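Dermonecrotic toxin (Pasteurella multocida, PDB 2EBF) acts as a mitogenic toxin that induces bone resorption, its C-terminal region combining a membrane-localization domain with a domain bearing a thiol-protease-like catalytic triad. Local coordinates at residues S39-F44 / L571-L576; V212-Q217 / E231-A236; N482-A487 / P518-Y523; Q584-L589 / L697-D702; A77-I82 / H96-L101. All coordinates share one frame; numbering follows the deposited sequence.

Contact 1 (S39-F44 / L571-L576)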
# COMPACT_ATOMS: atom_id res chain seq x y z
N SER A 39 -9.67 -23.22 -2.78
CA SER A 39 -10.08 -24.42 -2.05
C SER A 39 -11.50 -24.37 -1.48
O SER A 39 -11.89 -23.37 -0.88
CB SER A 39 -9.09 -24.72 -0.92
OG SER A 39 -9.50 -25.85 -0.18
N PRO A 40 -12.26 -25.48 -1.63
CA PRO A 40 -13.57 -25.62 -1.00
C PRO A 40 -13.49 -25.66 0.52
O PRO A 40 -14.51 -25.53 1.20
CB PRO A 40 -14.07 -26.97 -1.53
CG PRO A 40 -12.84 -27.72 -1.86
CD PRO A 40 -11.90 -26.68 -2.41
N TYR A 41 -12.28 -25.83 1.06
CA TYR A 41 -12.09 -25.89 2.51
C TYR A 41 -11.68 -24.56 3.12
O TYR A 41 -11.62 -24.44 4.35
CB TYR A 41 -11.06 -26.95 2.89
CG TYR A 41 -11.47 -28.36 2.55
CD1 TYR A 41 -10.82 -29.06 1.54
CD2 TYR A 41 -12.50 -29.00 3.24
CE1 TYR A 41 -11.18 -30.35 1.22
CE2 TYR A 41 -12.88 -30.30 2.92
CZ TYR A 41 -12.20 -30.97 1.91
OH TYR A 41 -12.54 -32.25 1.58
N SER A 42 -11.38 -23.57 2.29
CA SER A 42 -10.99 -22.26 2.79
C SER A 42 -12.19 -21.49 3.34
O SER A 42 -13.24 -21.49 2.71
CB SER A 42 -10.35 -21.43 1.67
OG SER A 42 -9.97 -20.17 2.19
N PRO A 43 -12.04 -20.84 4.52
CA PRO A 43 -13.11 -19.97 4.99
C PRO A 43 -13.34 -18.78 4.06
O PRO A 43 -14.41 -18.16 4.11
CB PRO A 43 -12.59 -19.46 6.35
CG PRO A 43 -11.10 -19.63 6.28
CD PRO A 43 -10.90 -20.87 5.46
N PHE A 44 -12.36 -18.46 3.21
CA PHE A 44 -12.41 -17.25 2.37
C PHE A 44 -12.79 -17.53 0.93
O PHE A 44 -12.37 -16.82 0.02
CB PHE A 44 -11.08 -16.49 2.44
CG PHE A 44 -10.69 -16.11 3.85
CD1 PHE A 44 -9.36 -16.22 4.28
CD2 PHE A 44 -11.65 -15.69 4.75
CE1 PHE A 44 -9.00 -15.88 5.59
CE2 PHE A 44 -11.30 -15.36 6.08
CZ PHE A 44 -9.97 -15.45 6.49
N LEU A 571 -4.58 -22.46 3.25
CA LEU A 571 -6.01 -22.71 3.44
C LEU A 571 -6.50 -23.56 2.29
O LEU A 571 -7.25 -23.11 1.43
CB LEU A 571 -6.79 -21.40 3.56
CG LEU A 571 -6.50 -20.55 4.81
CD1 LEU A 571 -7.28 -19.22 4.82
CD2 LEU A 571 -6.79 -21.36 6.03
N LYS A 572 -6.06 -24.82 2.30
CA LYS A 572 -6.41 -25.79 1.29
C LYS A 572 -6.13 -27.18 1.83
O LYS A 572 -5.61 -27.32 2.94
CB LYS A 572 -5.57 -25.55 0.03
CG LYS A 572 -4.07 -25.68 0.24
CD LYS A 572 -3.35 -25.70 -1.09
CE LYS A 572 -1.90 -26.10 -0.92
NZ LYS A 572 -1.16 -26.02 -2.20
N GLN A 573 -6.51 -28.20 1.07
CA GLN A 573 -6.07 -29.55 1.38
C GLN A 573 -4.74 -29.83 0.69
O GLN A 573 -4.59 -29.61 -0.51
CB GLN A 573 -7.11 -30.59 0.96
CG GLN A 573 -6.73 -32.01 1.39
CD GLN A 573 -7.81 -33.03 1.10
OE1 GLN A 573 -8.06 -33.93 1.90
NE2 GLN A 573 -8.45 -32.89 -0.05
N PHE A 574 -3.78 -30.30 1.46
CA PHE A 574 -2.48 -30.66 0.91
C PHE A 574 -2.51 -32.09 0.39
O PHE A 574 -3.26 -32.92 0.90
CB PHE A 574 -1.39 -30.43 1.95
CG PHE A 574 -1.05 -28.97 2.15
CD1 PHE A 574 0.18 -28.47 1.77
CD2 PHE A 574 -1.99 -28.10 2.68
CE1 PHE A 574 0.50 -27.12 1.95
CE2 PHE A 574 -1.69 -26.74 2.85
CZ PHE A 574 -0.45 -26.26 2.48
N LYS A 575 -1.72 -32.35 -0.65
CA LYS A 575 -1.65 -33.66 -1.30
C LYS A 575 -0.25 -33.89 -1.84
O LYS A 575 0.48 -32.94 -2.14
CB LYS A 575 -2.62 -33.75 -2.48
CG LYS A 575 -4.06 -33.37 -2.18
CD LYS A 575 -4.80 -32.99 -3.45
CE LYS A 575 -6.10 -32.27 -3.14
NZ LYS A 575 -6.76 -31.84 -4.41
N LEU A 576 0.11 -35.15 -1.97
CA LEU A 576 1.34 -35.55 -2.64
C LEU A 576 1.26 -35.18 -4.13
O LEU A 576 0.24 -35.41 -4.77
CB LEU A 576 1.53 -37.06 -2.47
CG LEU A 576 2.51 -37.71 -1.48
CD1 LEU A 576 3.20 -36.76 -0.53
CD2 LEU A 576 1.85 -38.86 -0.73

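Contact 2 (V212-Q217 / E231-A236)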
# COMPACT_ATOMS: atom_id res chain seq x y z
N VAL A 212 -24.05 26.31 -12.92
CA VAL A 212 -23.66 26.26 -11.50
C VAL A 212 -22.70 27.40 -11.14
O VAL A 212 -22.64 27.84 -9.99
CB VAL A 212 -23.03 24.88 -11.14
CG1 VAL A 212 -22.71 24.81 -9.66
CG2 VAL A 212 -23.98 23.75 -11.49
N PHE A 213 -21.96 27.89 -12.14
CA PHE A 213 -21.05 29.01 -11.94
C PHE A 213 -21.77 30.33 -11.67
O PHE A 213 -21.20 31.23 -11.06
CB PHE A 213 -20.12 29.16 -13.15
CG PHE A 213 -19.01 28.16 -13.17
CD1 PHE A 213 -17.96 28.25 -12.26
CD2 PHE A 213 -19.01 27.14 -14.11
CE1 PHE A 213 -16.93 27.32 -12.28
CE2 PHE A 213 -17.97 26.21 -14.14
CZ PHE A 213 -16.93 26.30 -13.23
N ASP A 214 -23.02 30.42 -12.11
CA ASP A 214 -23.83 31.62 -11.92
C ASP A 214 -24.53 31.60 -10.57
O ASP A 214 -25.08 32.61 -10.12
CB ASP A 214 -24.85 31.75 -13.05
CG ASP A 214 -24.21 31.78 -14.42
OD1 ASP A 214 -23.02 32.17 -14.52
OD2 ASP A 214 -24.88 31.40 -15.39
N LYS A 215 -24.50 30.44 -9.91
CA LYS A 215 -25.13 30.27 -8.61
C LYS A 215 -24.25 30.78 -7.47
O LYS A 215 -24.74 31.00 -6.36
CB LYS A 215 -25.49 28.80 -8.37
CG LYS A 215 -26.91 28.41 -8.79
CD LYS A 215 -27.03 28.13 -10.28
CE LYS A 215 -28.22 27.23 -10.59
NZ LYS A 215 -28.50 27.14 -12.05
N ILE A 216 -22.96 30.97 -7.74
CA ILE A 216 -22.01 31.40 -6.71
C ILE A 216 -22.09 32.90 -6.43
O ILE A 216 -22.54 33.68 -7.28
CB ILE A 216 -20.54 30.97 -7.03
CG1 ILE A 216 -20.04 31.63 -8.31
CG2 ILE A 216 -20.44 29.44 -7.10
CD1 ILE A 216 -18.54 31.62 -8.47
N GLN A 217 -21.65 33.29 -5.24
CA GLN A 217 -21.78 34.66 -4.74
C GLN A 217 -21.00 35.71 -5.54
O GLN A 217 -21.53 36.79 -5.84
CB GLN A 217 -21.38 34.71 -3.26
CG GLN A 217 -21.80 35.99 -2.53
CD GLN A 217 -21.75 35.84 -1.02
OE1 GLN A 217 -22.01 34.76 -0.48
NE2 GLN A 217 -21.43 36.93 -0.33
N GLU A 231 -19.54 40.69 -20.82
CA GLU A 231 -20.30 39.51 -20.37
C GLU A 231 -21.05 39.76 -19.05
O GLU A 231 -20.54 40.44 -18.16
CB GLU A 231 -19.39 38.28 -20.24
CG GLU A 231 -18.50 37.97 -21.45
CD GLU A 231 -19.27 37.54 -22.70
OE1 GLU A 231 -20.45 37.14 -22.59
OE2 GLU A 231 -18.68 37.59 -23.80
N GLY A 232 -22.25 39.18 -18.94
CA GLY A 232 -23.12 39.43 -17.79
C GLY A 232 -23.27 38.33 -16.74
O GLY A 232 -24.08 38.46 -15.82
N SER A 233 -22.50 37.25 -16.88
CA SER A 233 -22.51 36.15 -15.90
C SER A 233 -21.16 35.44 -15.81
O SER A 233 -20.30 35.62 -16.68
CB SER A 233 -23.63 35.15 -16.19
OG SER A 233 -23.41 34.47 -17.42
N ASN A 234 -20.97 34.65 -14.75
CA ASN A 234 -19.75 33.86 -14.58
C ASN A 234 -19.61 32.83 -15.70
O ASN A 234 -18.54 32.72 -16.31
CB ASN A 234 -19.72 33.18 -13.21
CG ASN A 234 -19.51 34.16 -12.07
OD1 ASN A 234 -18.95 35.24 -12.25
ND2 ASN A 234 -19.96 33.79 -10.88
N SER A 235 -20.69 32.11 -15.98
CA SER A 235 -20.72 31.11 -17.05
C SER A 235 -20.47 31.71 -18.44
O SER A 235 -20.06 30.99 -19.36
CB SER A 235 -22.05 30.36 -17.03
OG SER A 235 -23.15 31.23 -17.28
N ALA A 236 -20.70 33.01 -18.58
CA ALA A 236 -20.43 33.72 -19.84
C ALA A 236 -18.95 34.06 -20.02
O ALA A 236 -18.45 34.11 -21.15
CB ALA A 236 -21.29 34.97 -19.93

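Contact 3 (N482-A487 / P518-Y523)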
# COMPACT_ATOMS: atom_id res chain seq x y z
N ASN A 482 5.59 8.46 -0.90
CA ASN A 482 5.75 8.51 -2.36
C ASN A 482 7.02 9.25 -2.80
O ASN A 482 7.64 8.90 -3.82
CB ASN A 482 4.52 9.13 -3.02
CG ASN A 482 3.28 8.25 -2.91
OD1 ASN A 482 2.15 8.75 -2.98
ND2 ASN A 482 3.47 6.94 -2.74
N ILE A 483 7.41 10.26 -2.04
CA ILE A 483 8.63 11.01 -2.33
C ILE A 483 9.87 10.17 -2.02
O ILE A 483 10.80 10.09 -2.81
CB ILE A 483 8.64 12.35 -1.56
CG1 ILE A 483 7.51 13.23 -2.09
CG2 ILE A 483 10.01 13.06 -1.69
CD1 ILE A 483 7.38 14.57 -1.43
N ILE A 484 9.87 9.54 -0.85
CA ILE A 484 10.96 8.65 -0.46
C ILE A 484 11.15 7.50 -1.46
O ILE A 484 12.28 7.19 -1.86
CB ILE A 484 10.76 8.17 1.00
CG1 ILE A 484 11.23 9.30 1.93
CG2 ILE A 484 11.50 6.87 1.26
CD1 ILE A 484 10.92 9.09 3.39
N ALA A 485 10.04 6.90 -1.89
CA ALA A 485 10.07 5.84 -2.89
C ALA A 485 10.76 6.31 -4.17
O ALA A 485 11.62 5.61 -4.71
CB ALA A 485 8.64 5.33 -3.19
N GLU A 486 10.41 7.51 -4.64
CA GLU A 486 11.06 8.05 -5.84
C GLU A 486 12.56 8.29 -5.61
O GLU A 486 13.39 7.96 -6.47
CB GLU A 486 10.37 9.33 -6.33
CG GLU A 486 10.93 9.91 -7.66
CD GLU A 486 10.58 9.07 -8.89
OE1 GLU A 486 10.01 7.97 -8.75
OE2 GLU A 486 10.91 9.52 -10.01
N ALA A 487 12.90 8.87 -4.46
CA ALA A 487 14.31 9.14 -4.14
C ALA A 487 15.17 7.87 -4.05
O ALA A 487 16.32 7.86 -4.48
CB ALA A 487 14.43 9.96 -2.86
N PRO A 518 10.94 6.59 8.59
CA PRO A 518 12.26 7.21 8.46
C PRO A 518 12.21 8.30 7.41
O PRO A 518 11.32 8.27 6.55
CB PRO A 518 13.16 6.05 7.98
CG PRO A 518 12.38 4.80 8.31
CD PRO A 518 10.95 5.19 8.15
N GLY A 519 13.13 9.25 7.47
CA GLY A 519 13.15 10.35 6.52
C GLY A 519 13.96 10.00 5.29
O GLY A 519 14.59 8.94 5.23
N LEU A 520 13.98 10.91 4.33
CA LEU A 520 14.76 10.71 3.09
C LEU A 520 16.20 10.40 3.42
O LEU A 520 16.87 9.61 2.75
CB LEU A 520 14.74 11.97 2.23
CG LEU A 520 13.55 12.39 1.39
CD1 LEU A 520 13.57 13.90 1.25
CD2 LEU A 520 13.58 11.71 0.02
N VAL A 521 16.67 11.07 4.47
CA VAL A 521 18.07 11.11 4.84
C VAL A 521 18.49 9.77 5.45
O VAL A 521 19.58 9.26 5.16
CB VAL A 521 18.23 12.38 5.72
CG1 VAL A 521 18.90 12.15 7.05
CG2 VAL A 521 18.76 13.52 4.92
N GLN A 522 17.60 9.18 6.25
CA GLN A 522 17.83 7.82 6.75
C GLN A 522 17.83 6.79 5.64
O GLN A 522 18.74 5.96 5.56
CB GLN A 522 16.81 7.46 7.83
CG GLN A 522 17.05 8.18 9.14
CD GLN A 522 16.65 9.63 9.09
OE1 GLN A 522 15.61 9.98 8.53
NE2 GLN A 522 17.45 10.49 9.71
N TYR A 523 16.83 6.84 4.77
CA TYR A 523 16.79 5.90 3.65
C TYR A 523 17.97 6.06 2.71
O TYR A 523 18.48 5.07 2.21
CB TYR A 523 15.48 6.01 2.87
CG TYR A 523 14.32 5.29 3.52
CD1 TYR A 523 14.23 3.89 3.49
CD2 TYR A 523 13.30 6.01 4.12
CE1 TYR A 523 13.14 3.23 4.08
CE2 TYR A 523 12.20 5.35 4.71
CZ TYR A 523 12.14 3.97 4.68
OH TYR A 523 11.06 3.33 5.26

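Contact 4 (Q584-L589 / L697-D702)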
# COMPACT_ATOMS: atom_id res chain seq x y z
N GLN A 584 15.80 -40.65 -1.74
CA GLN A 584 16.27 -40.06 -2.99
C GLN A 584 15.67 -38.67 -3.25
O GLN A 584 16.40 -37.72 -3.53
CB GLN A 584 16.01 -41.00 -4.18
CG GLN A 584 16.55 -40.47 -5.51
CD GLN A 584 16.46 -41.47 -6.66
OE1 GLN A 584 17.43 -41.64 -7.41
NE2 GLN A 584 15.32 -42.13 -6.80
N SER A 585 14.34 -38.56 -3.13
CA SER A 585 13.65 -37.29 -3.36
C SER A 585 14.01 -36.25 -2.30
O SER A 585 14.08 -35.05 -2.59
CB SER A 585 12.13 -37.48 -3.44
OG SER A 585 11.57 -37.85 -2.19
N ARG A 586 14.24 -36.72 -1.08
CA ARG A 586 14.60 -35.83 0.03
C ARG A 586 16.03 -35.29 -0.02
O ARG A 586 16.32 -34.28 0.62
CB ARG A 586 14.37 -36.54 1.37
CG ARG A 586 12.93 -36.92 1.65
CD ARG A 586 12.83 -37.71 2.96
NE ARG A 586 11.49 -38.26 3.19
CZ ARG A 586 11.21 -39.56 3.29
NH1 ARG A 586 12.17 -40.48 3.20
NH2 ARG A 586 9.96 -39.95 3.50
N LEU A 587 16.93 -35.95 -0.75
CA LEU A 587 18.34 -35.52 -0.74
C LEU A 587 18.55 -34.05 -1.13
O LEU A 587 19.23 -33.32 -0.40
CB LEU A 587 19.23 -36.48 -1.55
CG LEU A 587 20.74 -36.24 -1.48
CD1 LEU A 587 21.27 -36.41 -0.06
CD2 LEU A 587 21.44 -37.20 -2.41
N PRO A 588 17.98 -33.60 -2.27
CA PRO A 588 18.08 -32.17 -2.61
C PRO A 588 17.67 -31.21 -1.49
O PRO A 588 18.34 -30.20 -1.26
CB PRO A 588 17.15 -32.03 -3.81
CG PRO A 588 17.20 -33.37 -4.45
CD PRO A 588 17.25 -34.34 -3.32
N LEU A 589 16.59 -31.53 -0.78
CA LEU A 589 16.10 -30.68 0.31
C LEU A 589 17.16 -30.54 1.39
O LEU A 589 17.30 -29.47 1.98
CB LEU A 589 14.79 -31.23 0.90
CG LEU A 589 13.66 -31.57 -0.09
CD1 LEU A 589 12.45 -32.14 0.65
CD2 LEU A 589 13.27 -30.35 -0.93
N LEU A 697 12.78 -40.07 10.01
CA LEU A 697 12.68 -38.99 9.03
C LEU A 697 13.46 -37.75 9.47
O LEU A 697 13.19 -37.16 10.52
CB LEU A 697 11.21 -38.62 8.79
CG LEU A 697 10.92 -37.47 7.82
CD1 LEU A 697 11.53 -37.70 6.44
CD2 LEU A 697 9.41 -37.25 7.69
N ILE A 698 14.44 -37.36 8.66
CA ILE A 698 15.24 -36.16 8.93
C ILE A 698 15.14 -35.18 7.77
O ILE A 698 15.58 -35.49 6.64
CB ILE A 698 16.72 -36.50 9.25
CG1 ILE A 698 16.78 -37.46 10.45
CG2 ILE A 698 17.55 -35.22 9.48
CD1 ILE A 698 18.17 -38.01 10.75
N LEU A 699 14.55 -34.02 8.04
CA LEU A 699 14.43 -32.94 7.06
C LEU A 699 14.49 -31.60 7.75
O LEU A 699 14.18 -31.50 8.95
CB LEU A 699 13.11 -33.03 6.29
CG LEU A 699 12.86 -34.08 5.21
CD1 LEU A 699 11.36 -34.18 4.92
CD2 LEU A 699 13.66 -33.78 3.92
N PRO A 700 14.85 -30.53 7.00
CA PRO A 700 14.67 -29.22 7.61
C PRO A 700 13.21 -29.05 8.00
O PRO A 700 12.33 -29.54 7.29
CB PRO A 700 15.06 -28.26 6.48
CG PRO A 700 15.99 -29.08 5.62
CD PRO A 700 15.37 -30.44 5.63
N VAL A 701 12.95 -28.39 9.13
CA VAL A 701 11.61 -28.42 9.74
C VAL A 701 10.47 -28.05 8.77
O VAL A 701 9.42 -28.69 8.77
CB VAL A 701 11.53 -27.65 11.10
CG1 VAL A 701 12.28 -28.40 12.21
CG2 VAL A 701 12.02 -26.22 10.97
N ASP A 702 10.68 -27.04 7.92
CA ASP A 702 9.65 -26.64 6.95
C ASP A 702 9.33 -27.73 5.93
O ASP A 702 8.17 -27.92 5.55
CB ASP A 702 10.03 -25.35 6.24
CG ASP A 702 10.11 -24.17 7.18
OD1 ASP A 702 9.48 -24.20 8.26
OD2 ASP A 702 10.80 -23.19 6.82

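Contact 5 (A77-I82 / H96-L101)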
# COMPACT_ATOMS: atom_id res chain seq x y z
N ALA A 77 -27.93 -7.12 -13.86
CA ALA A 77 -26.71 -7.35 -14.64
C ALA A 77 -25.53 -7.65 -13.74
O ALA A 77 -24.77 -8.59 -13.99
CB ALA A 77 -26.40 -6.16 -15.53
N LYS A 78 -25.37 -6.85 -12.68
CA LYS A 78 -24.28 -7.03 -11.72
C LYS A 78 -24.43 -8.35 -10.94
O LYS A 78 -23.44 -9.03 -10.67
CB LYS A 78 -24.16 -5.84 -10.77
CG LYS A 78 -22.92 -5.94 -9.86
CD LYS A 78 -22.11 -4.66 -9.82
CE LYS A 78 -21.80 -4.15 -11.20
NZ LYS A 78 -20.60 -3.29 -11.29
N LEU A 79 -25.65 -8.69 -10.57
CA LEU A 79 -25.89 -9.96 -9.88
C LEU A 79 -25.45 -11.13 -10.77
O LEU A 79 -24.82 -12.08 -10.30
CB LEU A 79 -27.36 -10.12 -9.52
CG LEU A 79 -27.76 -10.69 -8.15
CD1 LEU A 79 -29.12 -11.37 -8.22
CD2 LEU A 79 -26.70 -11.58 -7.48
N GLN A 80 -25.77 -11.04 -12.06
CA GLN A 80 -25.37 -12.08 -13.00
C GLN A 80 -23.85 -12.20 -13.10
O GLN A 80 -23.32 -13.31 -13.07
CB GLN A 80 -25.98 -11.87 -14.38
CG GLN A 80 -25.73 -13.06 -15.32
CD GLN A 80 -26.26 -14.38 -14.76
OE1 GLN A 80 -25.49 -15.24 -14.33
NE2 GLN A 80 -27.58 -14.53 -14.74
N ARG A 81 -23.16 -11.06 -13.20
CA ARG A 81 -21.69 -11.04 -13.24
C ARG A 81 -21.08 -11.70 -12.01
O ARG A 81 -20.06 -12.39 -12.12
CB ARG A 81 -21.15 -9.62 -13.40
CG ARG A 81 -21.26 -9.04 -14.81
CD ARG A 81 -20.37 -7.79 -14.99
NE ARG A 81 -18.94 -8.13 -14.97
CZ ARG A 81 -17.94 -7.27 -14.75
NH1 ARG A 81 -18.18 -5.98 -14.50
NH2 ARG A 81 -16.69 -7.71 -14.75
N ILE A 82 -21.68 -11.47 -10.84
CA ILE A 82 -21.20 -12.07 -9.59
C ILE A 82 -21.25 -13.59 -9.68
O ILE A 82 -20.26 -14.28 -9.38
CB ILE A 82 -22.01 -11.55 -8.37
CG1 ILE A 82 -21.61 -10.11 -8.08
CG2 ILE A 82 -21.80 -12.43 -7.12
CD1 ILE A 82 -22.69 -9.32 -7.41
N HIS A 96 -19.28 -6.04 -3.55
CA HIS A 96 -19.26 -4.71 -2.93
C HIS A 96 -19.91 -3.65 -3.85
O HIS A 96 -20.64 -2.79 -3.37
CB HIS A 96 -17.84 -4.29 -2.56
CG HIS A 96 -17.30 -4.95 -1.32
ND1 HIS A 96 -16.29 -5.88 -1.35
CD2 HIS A 96 -17.60 -4.78 -0.00
CE1 HIS A 96 -15.99 -6.26 -0.12
NE2 HIS A 96 -16.78 -5.61 0.72
N GLU A 97 -19.64 -3.72 -5.15
CA GLU A 97 -20.27 -2.83 -6.13
C GLU A 97 -21.79 -2.96 -6.12
O GLU A 97 -22.50 -1.93 -6.14
CB GLU A 97 -19.72 -3.10 -7.54
CG GLU A 97 -18.24 -2.68 -7.73
CD GLU A 97 -17.65 -3.10 -9.08
OE1 GLU A 97 -18.37 -3.70 -9.90
OE2 GLU A 97 -16.46 -2.84 -9.33
N LEU A 98 -22.30 -4.19 -6.04
CA LEU A 98 -23.75 -4.42 -5.97
C LEU A 98 -24.34 -3.82 -4.71
O LEU A 98 -25.43 -3.25 -4.74
CB LEU A 98 -24.07 -5.92 -5.99
CG LEU A 98 -25.33 -6.38 -6.76
CD1 LEU A 98 -25.83 -7.75 -6.32
CD2 LEU A 98 -26.48 -5.36 -6.85
N MET A 99 -23.63 -3.98 -3.59
CA MET A 99 -24.06 -3.35 -2.34
C MET A 99 -24.25 -1.85 -2.55
O MET A 99 -25.28 -1.31 -2.17
CB MET A 99 -23.05 -3.60 -1.22
CG MET A 99 -22.97 -5.04 -0.70
SD MET A 99 -21.72 -5.05 0.61
CE MET A 99 -21.52 -6.80 0.85
N GLU A 100 -23.27 -1.18 -3.18
CA GLU A 100 -23.40 0.26 -3.45
C GLU A 100 -24.62 0.58 -4.33
O GLU A 100 -25.38 1.51 -4.02
CB GLU A 100 -22.13 0.90 -4.02
CG GLU A 100 -22.34 2.42 -4.30
CD GLU A 100 -21.10 3.16 -4.80
OE1 GLU A 100 -19.96 2.68 -4.64
OE2 GLU A 100 -21.29 4.26 -5.36
N LEU A 101 -24.83 -0.19 -5.40
CA LEU A 101 -26.01 0.00 -6.26
C LEU A 101 -27.31 -0.03 -5.46
O LEU A 101 -28.20 0.79 -5.70
CB LEU A 101 -26.06 -1.04 -7.38
CG LEU A 101 -24.91 -1.06 -8.39
CD1 LEU A 101 -25.24 -1.99 -9.54
CD2 LEU A 101 -24.63 0.34 -8.91
O HOH W 1 -16.41 -4.38 -12.06

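Contact 1 (S39-F44 / L571-L576)
The ring of Phe-44 is touched by Leu-571 at its CD1 and CE1 atoms, with Leu-571 CD1 lying 3.7 Å from Phe-44 CD1, while Pro-43 CG sits 4.1 Å above the centre of one ring face. Leu-571 CD1 also approaches Pro-43 CD at 4.0 Å, the two side chains running nearly perpendicular. The second ring, Tyr-41, lies alongside Gln-573 with both side chains pointing the same way; Tyr-41 CD1 is 4.1 Å from Gln-573 CB. The type I beta turn Ser-39 to Ser-42 holds one ST turn, and a second begins at its last residue: Ser-39 OG accepts a hydrogen bond from Tyr-41 N at 3.0 Å, and Ser-42 OG one from Phe-44 N at 3.1 Å. With OG of Ser-39 trans to its backbone nitrogen (chi1 178°), it can reach forward to that amide and still pack on Lys-572 CA. Gln-573 N is buried here without a polar partner in the model. Asn-716 bonds to both loops, through ND2 to Tyr-41 O and through its backbone to Lys-572.

Contact 2 (V212-Q217 / E231-A236)
Helix 234-248 of the C2 region begins here with a carboxylate at its N-terminal end: Asp-214, from the preceding loop, meets Ser-235 in the first turn, two residues after the N-cap Ser-233. The carboxylate grips one residue with both oxygens. Asp-214 OD1 accepts a hydrogen bond from Ser-235 N at 2.8 Å with a nearly straight N-H...O angle of 169°, and Asp-214 OD2 accepts one from the hydroxyl Ser-235 OG at 2.6 Å. Each oxygen uses its syn lone pair, which fixes the rotation of the carboxylate, and Ser-235 OG itself accepts a longer bond of 3.3 Å from Ser-233 OG. The torsion of Ser-235 (chi1 63°) sets OG between the backbone nitrogen and carbonyl carbon, which directs it to Asp-214 OD2.

Beside this pair, Asn-234 ND2 donates to Phe-213 O at 2.9 Å. The acceptor lies in the amide plane of Asn-234, whereas the donor is tilted 25° from the carbonyl plane of Phe-213. ND2 also bonds Thr-218 O, OD1 takes a weak bond from Tyr-220 N, and Ile-216 CG1 packs against ND2 at 3.4 Å. Phe-213 touches Val-299 and Ile-216 touches Met-295 of helix 288-300. The negative charge beside the helix start would probably interact well with the helix dipole. The arrangement is that of a loop carboxylate receiving the backbone N-H and hydroxyl of a first-turn serine at a helix N-terminus.

Contact 3 (N482-A487 / P518-Y523)
Ile-484 and Leu-520 bring the two backbones within 5.6 Å, CA to CA. Residues 482-487 are regular helix, with Ala-487 N bonded to Ile-483 O, whereas 518-523 is the entry to helix 520-524, with Gly-519 at the N-cap. At that start Gln-522 OE1 accepts a hydrogen bond from Gly-519 N at 2.8 Å in the carbonyl plane, although the bond is bent at the hydrogen (137°). It resembles the N3-to-N-cap half of a capping box; the reciprocal half is absent because glycine has no side chain.

Across the contact Ile-484 does most of the packing, and its two branches diverge, though CD1 also nears the Tyr-523 ring. CG1 is trans to the carbonyl carbon (chi1 -79°) and carries Ile-484 CD1 to 3.3 Å from Pro-518 O. The other branch, Ile-484 CG2, comes to 3.5 Å from Tyr-523 CD2, the two side chains crossing at about a right angle. Leu-520 CD2 fills the remaining flank, 3.9 Å from Ile-484 CG1 and 4.2 Å from Ile-483 CG2. Its approach to Ala-487 CB, at 3.5 Å, is closer than normal carbon contact, so the packing here is tight.

Ile-460 of strand 456-461, an outermost strand of the mixed six-stranded sheet, touches Ile-483, Ala-487 and Leu-520, while helix 312-333 packs on Ile-484 through Leu-332 and on Tyr-523 through Thr-333.

Contact 4 (Q584-L589 / L697-D702)
Arg-586 and Leu-589, on helix 583-591, lie over Leu-697, Leu-699 and Pro-700 of the weakly bonded strand 697-700, an outermost strand of the antiparallel sheet in the C3 domain. The axes of segments 584-589 and 697-700 approach to 8.9 Å and run at 32° to each other, so this is a helix laid along a sheet edge rather than across it. The helix kinks where the amides of 588 and 589 make no bond to the turn before; Pro-588 has no N-H to offer.

The apolar contacts centre on one methyl group. Leu-699 CD2 touches Arg-586 CB at 3.8 Å and Leu-589 CD1 at 3.9 Å, bridging neighbouring turns. Separately, Pro-700 CG makes a van der Waals contact with the backbone oxygen Leu-589 O at 3.9 Å.

Charge is satisfied beyond the two segments. Arg-586 NH2 makes salt bridges with Glu-707 and Asp-693, and NH1 makes one with Glu-583; these would tend to keep the guanidinium charged and fix its orientation although the residue is buried.

The remaining interaction is aliphatic cover of that flat group. Arg-586 is extended from CG to NE, which takes its end along the strand to Leu-697. The leucine crosses it at about a right angle, with Leu-697 CD1 over one guanidinium face, off-centre, and 3.3 Å from Arg-586 NE.

Contact 5 (A77-I82 / H96-L101)
Leu-98 forms the closely packed side of this contact, wedged among Lys-78, Leu-79 and Ile-82. Leu-98 CD1 lies 3.7 Å from Ile-82 CD1, the two side chains crossing at about a right angle, and 4.0 Å from Leu-79 CG. The aliphatic part of Lys-78 slides past Leu-98 in the opposite direction, CG to CG at 4.0 Å, and Lys-78 CD lies 4.1 Å from Leu-101 CD1.

The outer side is polar and hydrated. Lys-78 bends at chi2 and chi3, which turns its NZ back to a 2.7 Å salt bridge with Glu-97 OE1, approached from 35° out of the carboxylate plane. A water donates to the same Glu-97 OE1 at 3.0 Å and accepts a weak bond from Arg-81 NH1, linking the second cation to the carboxylate indirectly.

Leu-125 of helix 115-129 continues the apolar layer beyond Leu-98. With segment axes 9.8 Å apart and 163° between their directions, helices 70-84 and 88-108 form an antiparallel helical hairpin, as expected of a membrane-localization domain's helical bundle.

In the fold
The contacts sample three parts of the toxin's C-terminal region. Contact 5 belongs to the membrane-localization domain, contacts 2 and 3 to C2 with centres 45 Å apart, and contact 4 to C3, whose residues Gly-624 to Ser-628 bind the phosphonate and whose Cys-620 and Cys-626 form a disulfide. Contact 1 joins the N-terminal loop to C3; contacts 2, 3 and 5 are nested within the loop it closes. Its nearest atoms lie about 8 Å from contact 4 and about 11 Å from contact 5. Contacts 2 and 4 are farthest apart, 78 Å between centres. The Leu-101 side chain of contact 5 is about 7 Å from a bound glucose, against about 14 Å for Phe-213 of contact 2.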